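Local coordinates for formate dehydrogenase (Pyrobaculum aerophilum, PDB 1QP8), which probably reduces glyoxylate or hydroxypyruvate as a member of the D-isomer specific 2-hydroxyacid dehydrogenase family, and binds NADPH, at residues I54-T58 / A59-H63; G133-G136 / T137-K141; N166-E169 / E170-E174. All coordinates share one frame; numbering follows the deposited sequence.

How the contacts relate
From the N terminus, contact 1 comes first: the chain leaves strand 54-55 and folds on itself in the loop that reaches the nicotinamide half of NADPH. Contact 2 follows in the NAD-binding domain, where the turn after strand 126-130 passes into helix 135-145 beside the cofactor diphosphate. Contact 3 closes the short helical turn 169-172, between strands 149-153 and 177-180 of the six-stranded parallel sheet. The three lie in series, neither nested nor crossed, and each is a local closure. Contacts 1 and 2 both touch NADPH, with nearest atoms about 6 Å apart; the centre of contact 3 lies about 17 Å from that of contact 2.

Contact 1 (I54-T58 / A59-H63); sequences IQVVT and AGLDH. With NDP (NADPH dihydro-nicotinamide-adenine-dinucleotide phosphate), chain C.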
# COMPACT_ATOMS: atom_id res chain seq x y z
N ILE A 54 -16.08 3.92 -33.10
CA ILE A 54 -15.55 2.70 -32.50
C ILE A 54 -15.29 2.92 -31.02
O ILE A 54 -14.35 3.63 -30.65
CB ILE A 54 -14.23 2.26 -33.16
CG1 ILE A 54 -14.49 1.81 -34.61
CG2 ILE A 54 -13.63 1.11 -32.38
CD1 ILE A 54 -13.22 1.36 -35.36
N GLN A 55 -16.12 2.31 -30.18
CA GLN A 55 -15.97 2.41 -28.74
C GLN A 55 -15.15 1.23 -28.27
O GLN A 55 -15.55 0.08 -28.46
CB GLN A 55 -17.32 2.36 -28.03
CG GLN A 55 -17.21 2.38 -26.50
CD GLN A 55 -16.61 3.68 -25.98
OE1 GLN A 55 -17.19 4.76 -26.18
NE2 GLN A 55 -15.46 3.59 -25.31
N VAL A 56 -14.01 1.53 -27.65
CA VAL A 56 -13.14 0.49 -27.14
C VAL A 56 -13.39 0.32 -25.64
O VAL A 56 -13.57 1.30 -24.92
CB VAL A 56 -11.65 0.83 -27.37
CG1 VAL A 56 -10.77 -0.36 -26.94
CG2 VAL A 56 -11.40 1.17 -28.83
N VAL A 57 -13.39 -0.92 -25.18
CA VAL A 57 -13.61 -1.22 -23.77
C VAL A 57 -12.40 -0.93 -22.88
O VAL A 57 -12.54 -0.48 -21.75
CB VAL A 57 -13.99 -2.70 -23.60
CG1 VAL A 57 -14.50 -2.96 -22.19
CG2 VAL A 57 -15.04 -3.08 -24.63
N THR A 58 -11.20 -1.19 -23.40
CA THR A 58 -9.98 -0.96 -22.63
C THR A 58 -9.65 0.53 -22.46
O THR A 58 -10.18 1.39 -23.17
CB THR A 58 -8.79 -1.62 -23.31
OG1 THR A 58 -8.60 -1.03 -24.61
CG2 THR A 58 -9.04 -3.11 -23.48
N ALA A 59 -8.75 0.84 -21.54
CA ALA A 59 -8.39 2.23 -21.32
C ALA A 59 -7.40 2.75 -22.36
O ALA A 59 -7.38 3.95 -22.64
CB ALA A 59 -7.81 2.39 -19.93
N GLY A 60 -6.60 1.84 -22.93
CA GLY A 60 -5.61 2.24 -23.92
C GLY A 60 -6.07 1.99 -25.34
O GLY A 60 -7.08 1.32 -25.53
N LEU A 61 -5.34 2.50 -26.33
CA LEU A 61 -5.71 2.33 -27.73
C LEU A 61 -4.55 1.98 -28.65
O LEU A 61 -4.72 1.85 -29.86
CB LEU A 61 -6.35 3.60 -28.26
CG LEU A 61 -7.24 4.42 -27.35
CD1 LEU A 61 -7.72 5.62 -28.13
CD2 LEU A 61 -8.43 3.61 -26.86
N ASP A 62 -3.36 1.85 -28.08
CA ASP A 62 -2.17 1.53 -28.87
C ASP A 62 -2.31 0.20 -29.62
O ASP A 62 -1.77 0.05 -30.72
CB ASP A 62 -0.95 1.47 -27.96
CG ASP A 62 -1.14 0.50 -26.81
OD1 ASP A 62 -1.93 0.81 -25.88
OD2 ASP A 62 -0.48 -0.57 -26.83
N HIS A 63 -3.04 -0.74 -29.04
CA HIS A 63 -3.23 -2.04 -29.67
C HIS A 63 -4.07 -2.01 -30.95
O HIS A 63 -4.08 -2.98 -31.71
CB HIS A 63 -3.85 -3.01 -28.68
CG HIS A 63 -5.17 -2.56 -28.16
ND1 HIS A 63 -5.30 -1.52 -27.27
CD2 HIS A 63 -6.43 -2.98 -28.44
CE1 HIS A 63 -6.58 -1.32 -27.01
NE2 HIS A 63 -7.29 -2.19 -27.71
PA NDP C . -6.00 8.74 -19.49
O1A NDP C . -5.76 8.30 -20.90
O2A NDP C . -6.73 7.47 -19.28
O5B NDP C . -4.39 9.14 -19.48
C5B NDP C . -4.21 10.58 -19.80
C4B NDP C . -3.09 11.19 -18.89
O4B NDP C . -1.70 10.86 -19.30
C3B NDP C . -3.06 12.77 -18.90
O3B NDP C . -2.37 13.25 -17.76
C2B NDP C . -2.36 12.96 -20.25
O2B NDP C . -1.93 14.19 -20.72
C1B NDP C . -1.28 11.97 -20.14
N9A NDP C . -0.68 11.66 -21.40
C8A NDP C . -1.17 11.02 -22.50
N7A NDP C . -0.26 10.91 -23.47
C5A NDP C . 0.85 11.52 -22.94
C6A NDP C . 2.17 11.75 -23.47
N6A NDP C . 2.47 11.34 -24.72
N1A NDP C . 3.08 12.42 -22.66
C2A NDP C . 2.68 12.82 -21.39
N3A NDP C . 1.50 12.65 -20.83
C4A NDP C . 0.63 11.97 -21.67
O3 NDP C . -5.45 8.20 -18.12
PN NDP C . -5.20 6.85 -17.22
O1N NDP C . -4.62 7.19 -15.90
O2N NDP C . -6.45 6.03 -17.07
O5D NDP C . -4.12 5.94 -18.09
C5D NDP C . -4.63 5.12 -19.17
C4D NDP C . -3.44 4.31 -19.70
O4D NDP C . -2.96 3.43 -18.66
C3D NDP C . -3.86 3.42 -20.87
O3D NDP C . -3.73 4.15 -22.08
C2D NDP C . -2.90 2.21 -20.71
O2D NDP C . -1.70 2.38 -21.48
C1D NDP C . -2.67 2.11 -19.18
N1N NDP C . -3.56 1.05 -18.50
C2N NDP C . -2.86 -0.02 -17.84
C3N NDP C . -3.67 -1.00 -17.21
C7N NDP C . -2.93 -2.19 -16.48
O7N NDP C . -3.61 -2.93 -15.78
N7N NDP C . -1.59 -2.31 -16.67
C4N NDP C . -5.12 -1.00 -17.19
C5N NDP C . -5.67 0.14 -17.89
C6N NDP C . -4.97 1.12 -18.52
P2B NDP C . -3.02 14.95 -21.77
O1X NDP C . -2.16 16.16 -22.04
O2X NDP C . -3.16 13.98 -22.88
O3X NDP C . -4.23 15.15 -20.98
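Thr-58 and Gly-60 are tied by one hydrogen bond, the hydroxyl OG1 of Thr-58 donating to the carbonyl O of Gly-60 at 2.9 Å. The threonine holds OG1 between its backbone N and carbonyl carbon (chi1 62°), turned to the following residues, and it approaches the Gly-60 carbonyl tilted 21° from its plane. Three residues upstream, and within 54-58 itself, Gln-55 NE2 donates to Val-56 O at 3.0 Å from above the carbonyl plane; the other end of that amide, OE1, is held by Asn-281.

Around His-63 the contacts are mostly van der Waals. Val-56 CG1 meets the ring edge, 4.0 Å from NE2, while Thr-58 OG1 comes in obliquely, 3.2 Å from CE1. The same carbonyl O of Gly-60 that takes the threonine hydroxyl also lies in the ring plane, at its edge. His-63 NE2 makes a weak hydrogen bond to Ser-38 O.

This bend follows strand 54-55, which runs parallel to strand 75-76, and brings the chain to the cofactor, consistent with a cofactor-facing loop of the 2-hydroxyacid dehydrogenase family. Here Ala-59 CB rests 3.4 Å from C6N of the nicotinamide ring, and Gly-60 CA lies 3.3 Å from the ribose oxygen O3D; the missing side chain suits this close approach of the ribose.

Apolar packing backs the turn. Val-56 CB and Leu-61 CD2 are 4.3 Å apart across the bend, and Val-57, turned the other way, packs on Trp-271 and Val-275 of helix 268-286.

Contact 2 (G133-G136 / T137-K141); sequences GEIG and TRVGK. With NDP (NADPH dihydro-nicotinamide-adenine-dinucleotide phosphate), chain C.
Arg-138 reaches back one helical turn to Glu-134, at the start of helix 135-145, the helix of the Rossmann-type beta-alpha-beta unit that runs from strand 126-130 to strand 149-153. Gly-133 and Gly-136 fit the last two glycines of the GxGxxG pattern of that fold.

The arginine starts with CB 3.6 Å from the carbonyl O of Glu-134. Its CG stands beside the backbone N, anti to the carbonyl carbon (chi1 -70°), and this sends the chain back along the helix toward that carbonyl; CG and CD both pass alongside the same oxygen. A bend at chi3 then turns NE onto it, a hydrogen bond of 2.6 Å from Arg-138 NE to Glu-134 O with the oxygen at the guanidinium edge. NH2 takes the carboxylate, 3.1 Å from Glu-134 OE1, in a salt bridge that meets the oxygen nearly along its C-O axis. The grip is thus side-on, NE and NH2 each holding a different atom of one residue, and the two flat groups are nearly coplanar, 23° apart. The remaining nitrogen, NH1, pairs with Asp-84 of helix 83-98.

Next along the helix, Ile-135 and Val-139 lie side by side, CG2 of Ile-135 to CG2 of Val-139 at 4.2 Å, and Ile-135 also packs on Val-86. Ordinary helical bonds join Val-139 N to Ile-135 O and Gly-140 N to Gly-136 O. The helix start faces the cofactor diphosphate, whose negative charge its dipole would probably ease; Ile-135 N donates to O1N of NADPH at 2.8 Å, with an N-H...O angle of 155°.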
# COMPACT_ATOMS: atom_id res chain seq x y z
N GLY A 133 -3.73 12.36 -14.06
CA GLY A 133 -5.13 12.15 -14.36
C GLY A 133 -5.58 10.70 -14.45
O GLY A 133 -4.95 9.87 -15.10
N GLU A 134 -6.70 10.44 -13.78
CA GLU A 134 -7.35 9.14 -13.69
C GLU A 134 -6.62 8.20 -12.76
O GLU A 134 -6.98 8.06 -11.60
CB GLU A 134 -7.52 8.52 -15.08
CG GLU A 134 -8.55 9.25 -15.95
CD GLU A 134 -9.84 9.68 -15.19
OE1 GLU A 134 -10.07 9.23 -14.04
OE2 GLU A 134 -10.63 10.47 -15.75
N ILE A 135 -5.58 7.55 -13.28
CA ILE A 135 -4.78 6.66 -12.46
C ILE A 135 -3.68 7.51 -11.83
O ILE A 135 -3.59 7.62 -10.60
CB ILE A 135 -4.14 5.54 -13.31
CG1 ILE A 135 -5.25 4.62 -13.86
CG2 ILE A 135 -3.08 4.79 -12.50
CD1 ILE A 135 -4.76 3.67 -14.96
N GLY A 136 -2.87 8.13 -12.68
CA GLY A 136 -1.78 8.95 -12.20
C GLY A 136 -2.19 9.81 -11.03
O GLY A 136 -1.56 9.81 -9.98
N THR A 137 -3.28 10.54 -11.23
CA THR A 137 -3.82 11.44 -10.22
C THR A 137 -4.21 10.78 -8.90
O THR A 137 -3.92 11.32 -7.83
CB THR A 137 -5.04 12.20 -10.75
OG1 THR A 137 -4.63 13.05 -11.83
CG2 THR A 137 -5.66 13.05 -9.65
N ARG A 138 -4.90 9.65 -8.97
CA ARG A 138 -5.32 8.97 -7.75
C ARG A 138 -4.11 8.55 -6.97
O ARG A 138 -4.06 8.68 -5.74
CB ARG A 138 -6.21 7.77 -8.08
CG ARG A 138 -7.56 8.19 -8.62
CD ARG A 138 -8.37 7.02 -9.13
NE ARG A 138 -9.17 7.44 -10.28
CZ ARG A 138 -10.48 7.65 -10.26
NH1 ARG A 138 -11.16 7.47 -9.13
NH2 ARG A 138 -11.10 8.05 -11.35
N VAL A 139 -3.12 8.05 -7.70
CA VAL A 139 -1.88 7.61 -7.07
C VAL A 139 -1.24 8.82 -6.42
O VAL A 139 -0.97 8.83 -5.22
CB VAL A 139 -0.93 6.96 -8.12
CG1 VAL A 139 0.39 6.55 -7.48
CG2 VAL A 139 -1.59 5.72 -8.73
N GLY A 140 -1.02 9.85 -7.23
CA GLY A 140 -0.41 11.08 -6.75
C GLY A 140 -1.08 11.62 -5.49
O GLY A 140 -0.40 11.97 -4.53
N LYS A 141 -2.41 11.67 -5.49
CA LYS A 141 -3.10 12.16 -4.32
C LYS A 141 -2.82 11.34 -3.06
O LYS A 141 -2.60 11.89 -1.98
CB LYS A 141 -4.60 12.26 -4.61
CG LYS A 141 -4.87 13.31 -5.68
CD LYS A 141 -6.35 13.60 -5.88
CE LYS A 141 -6.52 14.75 -6.87
NZ LYS A 141 -7.94 15.06 -7.16
PA NDP C . -6.00 8.74 -19.49
O1A NDP C . -5.76 8.30 -20.90
O2A NDP C . -6.73 7.47 -19.28
O5B NDP C . -4.39 9.14 -19.48
C5B NDP C . -4.21 10.58 -19.80
C4B NDP C . -3.09 11.19 -18.89
O4B NDP C . -1.70 10.86 -19.30
C3B NDP C . -3.06 12.77 -18.90
O3B NDP C . -2.37 13.25 -17.76
C2B NDP C . -2.36 12.96 -20.25
O2B NDP C . -1.93 14.19 -20.72
C1B NDP C . -1.28 11.97 -20.14
N9A NDP C . -0.68 11.66 -21.40
C8A NDP C . -1.17 11.02 -22.50
N7A NDP C . -0.26 10.91 -23.47
C5A NDP C . 0.85 11.52 -22.94
C6A NDP C . 2.17 11.75 -23.47
N6A NDP C . 2.47 11.34 -24.72
N1A NDP C . 3.08 12.42 -22.66
C2A NDP C . 2.68 12.82 -21.39
N3A NDP C . 1.50 12.65 -20.83
C4A NDP C . 0.63 11.97 -21.67
O3 NDP C . -5.45 8.20 -18.12
PN NDP C . -5.20 6.85 -17.22
O1N NDP C . -4.62 7.19 -15.90
O2N NDP C . -6.45 6.03 -17.07
O5D NDP C . -4.12 5.94 -18.09
C5D NDP C . -4.63 5.12 -19.17
C4D NDP C . -3.44 4.31 -19.70
O4D NDP C . -2.96 3.43 -18.66
C3D NDP C . -3.86 3.42 -20.87
O3D NDP C . -3.73 4.15 -22.08
C2D NDP C . -2.90 2.21 -20.71
O2D NDP C . -1.70 2.38 -21.48
C1D NDP C . -2.67 2.11 -19.18
N1N NDP C . -3.56 1.05 -18.50
C2N NDP C . -2.86 -0.02 -17.84
C3N NDP C . -3.67 -1.00 -17.21
C7N NDP C . -2.93 -2.19 -16.48
O7N NDP C . -3.61 -2.93 -15.78
N7N NDP C . -1.59 -2.31 -16.67
C4N NDP C . -5.12 -1.00 -17.19
C5N NDP C . -5.67 0.14 -17.89
C6N NDP C . -4.97 1.12 -18.52
P2B NDP C . -3.02 14.95 -21.77
O1X NDP C . -2.16 16.16 -22.04
O2X NDP C . -3.16 13.98 -22.88
O3X NDP C . -4.23 15.15 -20.98

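Contact 3 (N166-E169 / E170-E174); sequences NSLE and EALRE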
# COMPACT_ATOMS: atom_id res chain seq x y z
N ASN A 166 7.20 19.03 -16.99
CA ASN A 166 6.97 18.69 -18.39
C ASN A 166 8.20 17.95 -18.88
O ASN A 166 8.42 17.81 -20.08
CB ASN A 166 6.73 19.94 -19.24
CG ASN A 166 7.90 20.90 -19.20
OD1 ASN A 166 8.09 21.62 -18.23
ND2 ASN A 166 8.69 20.89 -20.27
N SER A 167 9.01 17.49 -17.93
CA SER A 167 10.21 16.73 -18.24
C SER A 167 10.24 15.48 -17.36
O SER A 167 10.38 15.57 -16.13
CB SER A 167 11.47 17.57 -18.00
OG SER A 167 11.53 18.05 -16.67
N LEU A 168 10.09 14.31 -17.98
CA LEU A 168 10.11 13.06 -17.23
C LEU A 168 11.36 13.05 -16.36
O LEU A 168 11.30 12.66 -15.19
CB LEU A 168 10.14 11.85 -18.18
CG LEU A 168 11.39 11.59 -19.04
CD1 LEU A 168 11.89 10.17 -18.83
CD2 LEU A 168 11.08 11.82 -20.51
N GLU A 169 12.47 13.50 -16.94
CA GLU A 169 13.75 13.56 -16.25
C GLU A 169 13.62 14.26 -14.91
O GLU A 169 13.87 13.68 -13.86
CB GLU A 169 14.79 14.29 -17.11
CG GLU A 169 15.29 13.46 -18.28
CD GLU A 169 16.47 14.11 -19.00
OE1 GLU A 169 17.37 14.65 -18.30
OE2 GLU A 169 16.50 14.06 -20.25
N GLU A 170 13.23 15.53 -14.94
CA GLU A 170 13.06 16.27 -13.71
C GLU A 170 11.77 15.79 -13.07
O GLU A 170 10.71 16.39 -13.25
CB GLU A 170 12.98 17.78 -14.01
CG GLU A 170 12.63 18.66 -12.81
CD GLU A 170 13.57 18.46 -11.63
OE1 GLU A 170 14.79 18.72 -11.79
OE2 GLU A 170 13.09 18.06 -10.54
N ALA A 171 11.88 14.70 -12.32
CA ALA A 171 10.74 14.08 -11.64
C ALA A 171 11.36 12.81 -11.10
O ALA A 171 11.02 12.32 -10.02
CB ALA A 171 9.63 13.75 -12.62
N LEU A 172 12.28 12.29 -11.90
CA LEU A 172 13.01 11.08 -11.56
C LEU A 172 14.30 11.46 -10.81
O LEU A 172 14.84 10.65 -10.06
CB LEU A 172 13.36 10.32 -12.85
CG LEU A 172 12.23 9.86 -13.78
CD1 LEU A 172 12.84 9.09 -14.91
CD2 LEU A 172 11.23 8.98 -13.04
N ARG A 173 14.77 12.69 -11.01
CA ARG A 173 15.99 13.16 -10.36
C ARG A 173 16.00 12.86 -8.88
O ARG A 173 15.15 13.35 -8.13
CB ARG A 173 16.20 14.66 -10.56
CG ARG A 173 16.82 15.01 -11.91
CD ARG A 173 17.65 16.29 -11.89
NE ARG A 173 18.67 16.21 -12.93
CZ ARG A 173 18.42 16.27 -14.24
NH1 ARG A 173 17.18 16.43 -14.67
NH2 ARG A 173 19.41 16.10 -15.11
N GLU A 174 16.96 12.04 -8.46
CA GLU A 174 17.09 11.65 -7.06
C GLU A 174 15.77 11.22 -6.45
O GLU A 174 15.57 11.30 -5.24
CB GLU A 174 17.66 12.80 -6.25
CG GLU A 174 19.03 13.25 -6.70
CD GLU A 174 19.48 14.49 -5.95
OE1 GLU A 174 18.79 15.53 -6.07
OE2 GLU A 174 20.51 14.41 -5.25
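Leu-168 and Leu-172 meet on the packed side of a short, weakly bonded helical turn, 169-172, set in the Rossmann-type domain between strands 149-153 and 177-180. Their side chains cross at an angle, with CD1 of Leu-168 4.2 Å from CD1 of Leu-172. With chi1 of Leu-172 at -59°, CG swings away from its own carbonyl carbon and comes over the carbonyl O of Leu-168, and the branch goes on toward Ala-128 and Leu-130 of strand 126-130. Ala-171 faces Ala-128 as well. With an alanine here in place of Leu-172, a gap is likely to open against strand 126-130, and Leu-168 CD1 to lose its contact with the CD1 of that side chain.

The backbone of this part is gathered on one atom, Glu-169 O. It receives Arg-173 N at 3.1 Å and Leu-172 N at 2.9 Å, the first nearly in line with the carbonyl and the second 45° above its plane. Ala-171 N adds a weak bond to the same oxygen across Glu-170, the centre of an inverse gamma turn. A further weak bond runs from Leu-172 N to Leu-168 O.

On the solvent side the fit is slacker. The side chains of Glu-169 and Arg-173 cross obliquely, carboxylate and guanidinium planes 38° apart, and the opposite charges probably attract weakly, beyond salt-bridge distance. Glu-170 leans elsewhere, its OE2 paired with Arg-163. The nearest approach of the charged ends of Glu-169 and Arg-173 is OE1 of the first to NH1 of the second, 4.0 Å, and Glu-169 CB stands equally far, 4.0 Å, from that same Arg-173 NH1.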